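PDB 1LF6: glucoamylase from Thermoanaerobacterium thermosaccharolyticum, which hydrolyses terminal alpha-1,4-linked glucose units one after another from the non-reducing ends of glucan chains, releasing beta-D-glucose. Local coordinates for residues D30-T42 with W51-Y63. Numbering follows the deposited sequence.
Sequences DTWASAQKQGVGT and WFTLANGAISEVY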
loop_
_atom_site.group_PDB
_atom_site.type_symbol
_atom_site.label_atom_id
_atom_site.label_comp_id
_atom_site.label_asym_id
_atom_site.label_seq_id
_atom_site.Cartn_x
_atom_site.Cartn_y
_atom_site.Cartn_z
ATOM N N ASP A 30 19.570 -11.480 1.714
ATOM C CA ASP A 30 18.238 -11.765 1.124
ATOM C C ASP A 30 17.639 -10.423 0.735
ATOM O O ASP A 30 18.239 -9.338 0.957
ATOM C CB ASP A 30 17.451 -12.554 2.137
ATOM C CG ASP A 30 16.282 -13.355 1.702
ATOM O OD1 ASP A 30 15.981 -13.632 0.532
ATOM O OD2 ASP A 30 15.582 -13.873 2.639
ATOM N N THR A 31 16.417 -10.446 0.315
ATOM C CA THR A 31 15.675 -9.366 -0.287
ATOM C C THR A 31 14.218 -9.512 0.065
ATOM O O THR A 31 13.782 -10.660 0.328
ATOM C CB THR A 31 15.914 -9.398 -1.818
ATOM O OG1 THR A 31 15.643 -8.163 -2.439
ATOM C CG2 THR A 31 15.329 -10.577 -2.525
ATOM N N TRP A 32 13.417 -8.497 -0.103
ATOM C CA TRP A 32 11.971 -8.692 0.152
ATOM C C TRP A 32 11.326 -9.264 -1.087
ATOM O O TRP A 32 11.915 -9.378 -2.155
ATOM C CB TRP A 32 11.357 -7.374 0.595
ATOM C CG TRP A 32 11.850 -6.914 1.951
ATOM C CD1 TRP A 32 12.842 -5.975 2.114
ATOM C CD2 TRP A 32 11.514 -7.405 3.236
ATOM N NE1 TRP A 32 13.093 -5.817 3.452
ATOM C CE2 TRP A 32 12.290 -6.674 4.167
ATOM C CE3 TRP A 32 10.599 -8.354 3.703
ATOM C CZ2 TRP A 32 12.196 -6.893 5.535
ATOM C CZ3 TRP A 32 10.501 -8.557 5.062
ATOM C CH2 TRP A 32 11.297 -7.832 5.959
ATOM N N ALA A 33 10.043 -9.572 -0.957
ATOM C CA ALA A 33 9.252 -10.101 -2.064
ATOM C C ALA A 33 8.764 -9.019 -3.028
ATOM O O ALA A 33 8.775 -7.830 -2.714
ATOM C CB ALA A 33 8.051 -10.881 -1.515
ATOM N N SER A 34 8.334 -9.454 -4.208
ATOM C CA SER A 34 7.820 -8.546 -5.221
ATOM C C SER A 34 6.703 -7.703 -4.609
ATOM O O SER A 34 5.859 -8.217 -3.865
ATOM C CB SER A 34 7.273 -9.339 -6.407
ATOM O OG SER A 34 6.600 -8.490 -7.317
ATOM N N ALA A 35 6.699 -6.412 -4.930
ATOM C CA ALA A 35 5.697 -5.490 -4.408
ATOM C C ALA A 35 4.335 -5.613 -5.096
ATOM O O ALA A 35 3.353 -5.019 -4.642
ATOM C CB ALA A 35 6.208 -4.054 -4.504
ATOM N N GLN A 36 4.277 -6.360 -6.195
ATOM C CA GLN A 36 3.015 -6.580 -6.906
ATOM C C GLN A 36 2.290 -7.666 -6.112
ATOM O O GLN A 36 2.732 -8.817 -6.056
ATOM C CB GLN A 36 3.285 -7.032 -8.351
ATOM C CG GLN A 36 2.145 -7.790 -9.023
ATOM C CD GLN A 36 0.865 -6.969 -9.210
ATOM O OE1 GLN A 36 -0.151 -7.507 -9.650
ATOM N NE2 GLN A 36 0.908 -5.674 -8.880
ATOM N N LYS A 37 1.179 -7.290 -5.488
ATOM C CA LYS A 37 0.439 -8.227 -4.663
ATOM C C LYS A 37 -0.853 -8.751 -5.262
ATOM O O LYS A 37 -1.620 -8.007 -5.871
ATOM C CB LYS A 37 0.140 -7.587 -3.298
ATOM C CG LYS A 37 1.365 -7.057 -2.574
ATOM C CD LYS A 37 2.401 -8.146 -2.349
ATOM C CE LYS A 37 3.573 -7.623 -1.537
ATOM N NZ LYS A 37 4.657 -8.643 -1.388
ATOM N N GLN A 38 -1.084 -10.045 -5.068
ATOM C CA GLN A 38 -2.297 -10.707 -5.546
ATOM C C GLN A 38 -3.396 -10.452 -4.532
ATOM O O GLN A 38 -4.582 -10.552 -4.846
ATOM C CB GLN A 38 -2.070 -12.216 -5.662
ATOM C CG GLN A 38 -1.241 -12.643 -6.852
ATOM C CD GLN A 38 -0.933 -14.121 -6.813
ATOM O OE1 GLN A 38 -0.238 -14.592 -5.915
ATOM N NE2 GLN A 38 -1.453 -14.866 -7.781
ATOM N N GLY A 39 -2.989 -10.124 -3.311
ATOM C CA GLY A 39 -3.958 -9.854 -2.266
ATOM C C GLY A 39 -3.325 -9.413 -0.966
ATOM O O GLY A 39 -2.126 -9.601 -0.748
ATOM N N VAL A 40 -4.138 -8.806 -0.111
ATOM C CA VAL A 40 -3.695 -8.348 1.194
ATOM C C VAL A 40 -4.859 -8.578 2.146
ATOM O O VAL A 40 -6.016 -8.529 1.732
ATOM C CB VAL A 40 -3.314 -6.846 1.189
ATOM C CG1 VAL A 40 -2.199 -6.599 0.183
ATOM C CG2 VAL A 40 -4.537 -5.988 0.864
ATOM N N GLY A 41 -4.566 -8.844 3.415
ATOM C CA GLY A 41 -5.650 -9.074 4.350
ATOM C C GLY A 41 -5.292 -9.009 5.818
ATOM O O GLY A 41 -4.128 -8.961 6.199
ATOM N N THR A 42 -6.331 -9.013 6.640
ATOM C CA THR A 42 -6.194 -8.964 8.083
ATOM C C THR A 42 -7.611 -9.100 8.623
ATOM O O THR A 42 -8.578 -8.827 7.906
ATOM C CB THR A 42 -5.586 -7.618 8.545
ATOM O OG1 THR A 42 -5.278 -7.680 9.942
ATOM C CG2 THR A 42 -6.558 -6.476 8.291
ATOM N N TRP A 51 -1.222 -9.096 9.712
ATOM C CA TRP A 51 -1.564 -8.723 8.342
ATOM C C TRP A 51 -0.766 -9.618 7.412
ATOM O O TRP A 51 0.363 -9.977 7.726
ATOM C CB TRP A 51 -1.152 -7.281 8.038
ATOM C CG TRP A 51 -1.915 -6.208 8.742
ATOM C CD1 TRP A 51 -2.892 -5.418 8.212
ATOM C CD2 TRP A 51 -1.691 -5.736 10.072
ATOM N NE1 TRP A 51 -3.283 -4.471 9.128
ATOM C CE2 TRP A 51 -2.562 -4.644 10.279
ATOM C CE3 TRP A 51 -0.835 -6.129 11.113
ATOM C CZ2 TRP A 51 -2.600 -3.935 11.485
ATOM C CZ3 TRP A 51 -0.875 -5.426 12.310
ATOM C CH2 TRP A 51 -1.753 -4.340 12.486
ATOM N N PHE A 52 -1.340 -9.976 6.267
ATOM C CA PHE A 52 -0.623 -10.803 5.298
ATOM C C PHE A 52 -0.779 -10.241 3.889
ATOM O O PHE A 52 -1.701 -9.470 3.614
ATOM C CB PHE A 52 -1.132 -12.252 5.313
ATOM C CG PHE A 52 -2.555 -12.407 4.846
ATOM C CD1 PHE A 52 -3.614 -12.289 5.743
ATOM C CD2 PHE A 52 -2.838 -12.653 3.504
ATOM C CE1 PHE A 52 -4.934 -12.412 5.312
ATOM C CE2 PHE A 52 -4.154 -12.777 3.066
ATOM C CZ PHE A 52 -5.203 -12.656 3.972
ATOM N N THR A 53 0.141 -10.624 3.008
ATOM C CA THR A 53 0.107 -10.200 1.612
ATOM C C THR A 53 0.425 -11.429 0.776
ATOM O O THR A 53 1.089 -12.347 1.252
ATOM C CB THR A 53 1.158 -9.099 1.303
ATOM O OG1 THR A 53 2.482 -9.602 1.542
ATOM C CG2 THR A 53 0.924 -7.886 2.174
ATOM N N LEU A 54 -0.066 -11.450 -0.459
ATOM C CA LEU A 54 0.165 -12.568 -1.365
ATOM C C LEU A 54 0.867 -12.069 -2.627
ATOM O O LEU A 54 0.581 -10.976 -3.116
ATOM C CB LEU A 54 -1.169 -13.222 -1.759
ATOM C CG LEU A 54 -2.098 -13.674 -0.631
ATOM C CD1 LEU A 54 -3.404 -14.205 -1.219
ATOM C CD2 LEU A 54 -1.412 -14.741 0.204
ATOM N N ALA A 55 1.778 -12.879 -3.153
ATOM C CA ALA A 55 2.516 -12.528 -4.360
ATOM C C ALA A 55 3.089 -13.794 -4.989
ATOM O O ALA A 55 3.554 -14.692 -4.283
ATOM C CB ALA A 55 3.646 -11.548 -4.024
ATOM N N ASN A 56 3.029 -13.869 -6.315
ATOM C CA ASN A 56 3.555 -15.011 -7.047
ATOM C C ASN A 56 3.033 -16.354 -6.542
ATOM O O ASN A 56 3.782 -17.326 -6.450
ATOM C CB ASN A 56 5.087 -14.981 -6.994
ATOM C CG ASN A 56 5.665 -13.768 -7.702
ATOM O OD1 ASN A 56 6.686 -13.217 -7.291
ATOM N ND2 ASN A 56 5.015 -13.350 -8.778
ATOM N N GLY A 57 1.747 -16.391 -6.207
ATOM C CA GLY A 57 1.129 -17.620 -5.746
ATOM C C GLY A 57 1.448 -18.050 -4.333
ATOM O O GLY A 57 1.134 -19.171 -3.935
ATOM N N ALA A 58 2.058 -17.169 -3.552
ATOM C CA ALA A 58 2.397 -17.534 -2.187
ATOM C C ALA A 58 2.361 -16.365 -1.222
ATOM O O ALA A 58 2.439 -15.198 -1.613
ATOM C CB ALA A 58 3.777 -18.188 -2.155
ATOM N N ILE A 59 2.227 -16.700 0.050
ATOM C CA ILE A 59 2.212 -15.704 1.097
ATOM C C ILE A 59 3.554 -14.979 1.047
ATOM O O ILE A 59 4.608 -15.616 1.010
ATOM C CB ILE A 59 2.044 -16.379 2.474
ATOM C CG1 ILE A 59 0.603 -16.875 2.624
ATOM C CG2 ILE A 59 2.449 -15.428 3.588
ATOM C CD1 ILE A 59 0.381 -17.790 3.816
ATOM N N SER A 60 3.518 -13.652 1.004
ATOM C CA SER A 60 4.748 -12.877 0.991
ATOM C C SER A 60 4.913 -12.272 2.388
ATOM O O SER A 60 4.884 -13.001 3.381
ATOM C CB SER A 60 4.695 -11.793 -0.098
ATOM O OG SER A 60 3.455 -11.107 -0.113
ATOM N N GLU A 61 5.071 -10.958 2.484
ATOM C CA GLU A 61 5.239 -10.332 3.794
ATOM C C GLU A 61 4.048 -10.535 4.734
ATOM O O GLU A 61 2.888 -10.504 4.311
ATOM C CB GLU A 61 5.481 -8.824 3.661
ATOM C CG GLU A 61 6.823 -8.418 3.078
ATOM C CD GLU A 61 6.813 -8.337 1.563
ATOM O OE1 GLU A 61 5.725 -8.437 0.970
ATOM O OE2 GLU A 61 7.898 -8.162 0.970
ATOM N N VAL A 62 4.352 -10.752 6.012
ATOM C CA VAL A 62 3.335 -10.921 7.044
ATOM C C VAL A 62 3.737 -9.962 8.152
ATOM O O VAL A 62 4.905 -9.908 8.544
ATOM C CB VAL A 62 3.288 -12.369 7.597
ATOM C CG1 VAL A 62 2.147 -12.499 8.598
ATOM C CG2 VAL A 62 3.097 -13.364 6.459
ATOM N N TYR A 63 2.769 -9.211 8.661
ATOM C CA TYR A 63 3.034 -8.207 9.686
ATOM C C TYR A 63 2.449 -8.500 11.062
ATOM O O TYR A 63 1.343 -9.030 11.179
ATOM C CB TYR A 63 2.504 -6.855 9.200
ATOM C CG TYR A 63 3.112 -6.399 7.891
ATOM C CD1 TYR A 63 4.044 -5.361 7.856
ATOM C CD2 TYR A 63 2.773 -7.020 6.690
ATOM C CE1 TYR A 63 4.628 -4.956 6.654
ATOM C CE2 TYR A 63 3.351 -6.625 5.484
ATOM C CZ TYR A 63 4.276 -5.593 5.472
ATOM O OH TYR A 63 4.846 -5.200 4.277
HETATM O O HOH W 1 1.908 -11.497 -7.650
#
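Strand 39-42 runs antiparallel to strand 51-55, their axes 4.6 Å apart, Gly-39 facing Leu-54 and Gly-41 facing Phe-52 as hydrogen-bonded pairs, Val-40 facing Thr-53 as a non-hydrogen-bonded one. Glycine suits position 41 because the Phe-52 ring lies over it: Gly-41 CA sits 3.9 Å from the ring centroid in a CH-pi contact, where a CB would collide with CZ. Phe-52 reaches across because its CG stands between backbone N and carbonyl carbon (chi1 66°). On the other face Thr-42 lies alongside Trp-51, Thr-42 OG1 over one face of the indole and hydrogen-bonded to Lys-311 NZ.

Before the strand, Lys-37 bends at chi2 (-58°) and then runs straight, bringing Lys-37 NZ 2.6 Å from Glu-61 OE1 in a salt bridge that uses the syn lone pair of OE1. Lys-37 NZ also donates to Ser-34 O at 2.8 Å and weakly to Ser-60 OG, so this buried lysine's charge is probably well compensated. The other carboxylate oxygen, Glu-61 OE2, accepts Ala-33 N at 3.2 Å, from the syn side but 34° out of plane, while Glu-61 CG packs against Trp-32 CE3. A glutamine in place of Glu-61 would probably leave the Lys-37 ammonium without its counter-charge. Gln-38 OE1 accepts Gly-57 N at 2.7 Å, tying the start of strand 39-42 to the type I' turn at 55-58, where Gly-57 readily adopts positive phi.

This pairing forms the edge of a beta-meander in one sheet of the N-terminal beta-sandwich, whose other sheet covers Phe-52 and Leu-54; Ser-34 OG, hydrogen-bonded to Asp-647 of the catalytic domain, lies near Trp-325, probably substrate-binding.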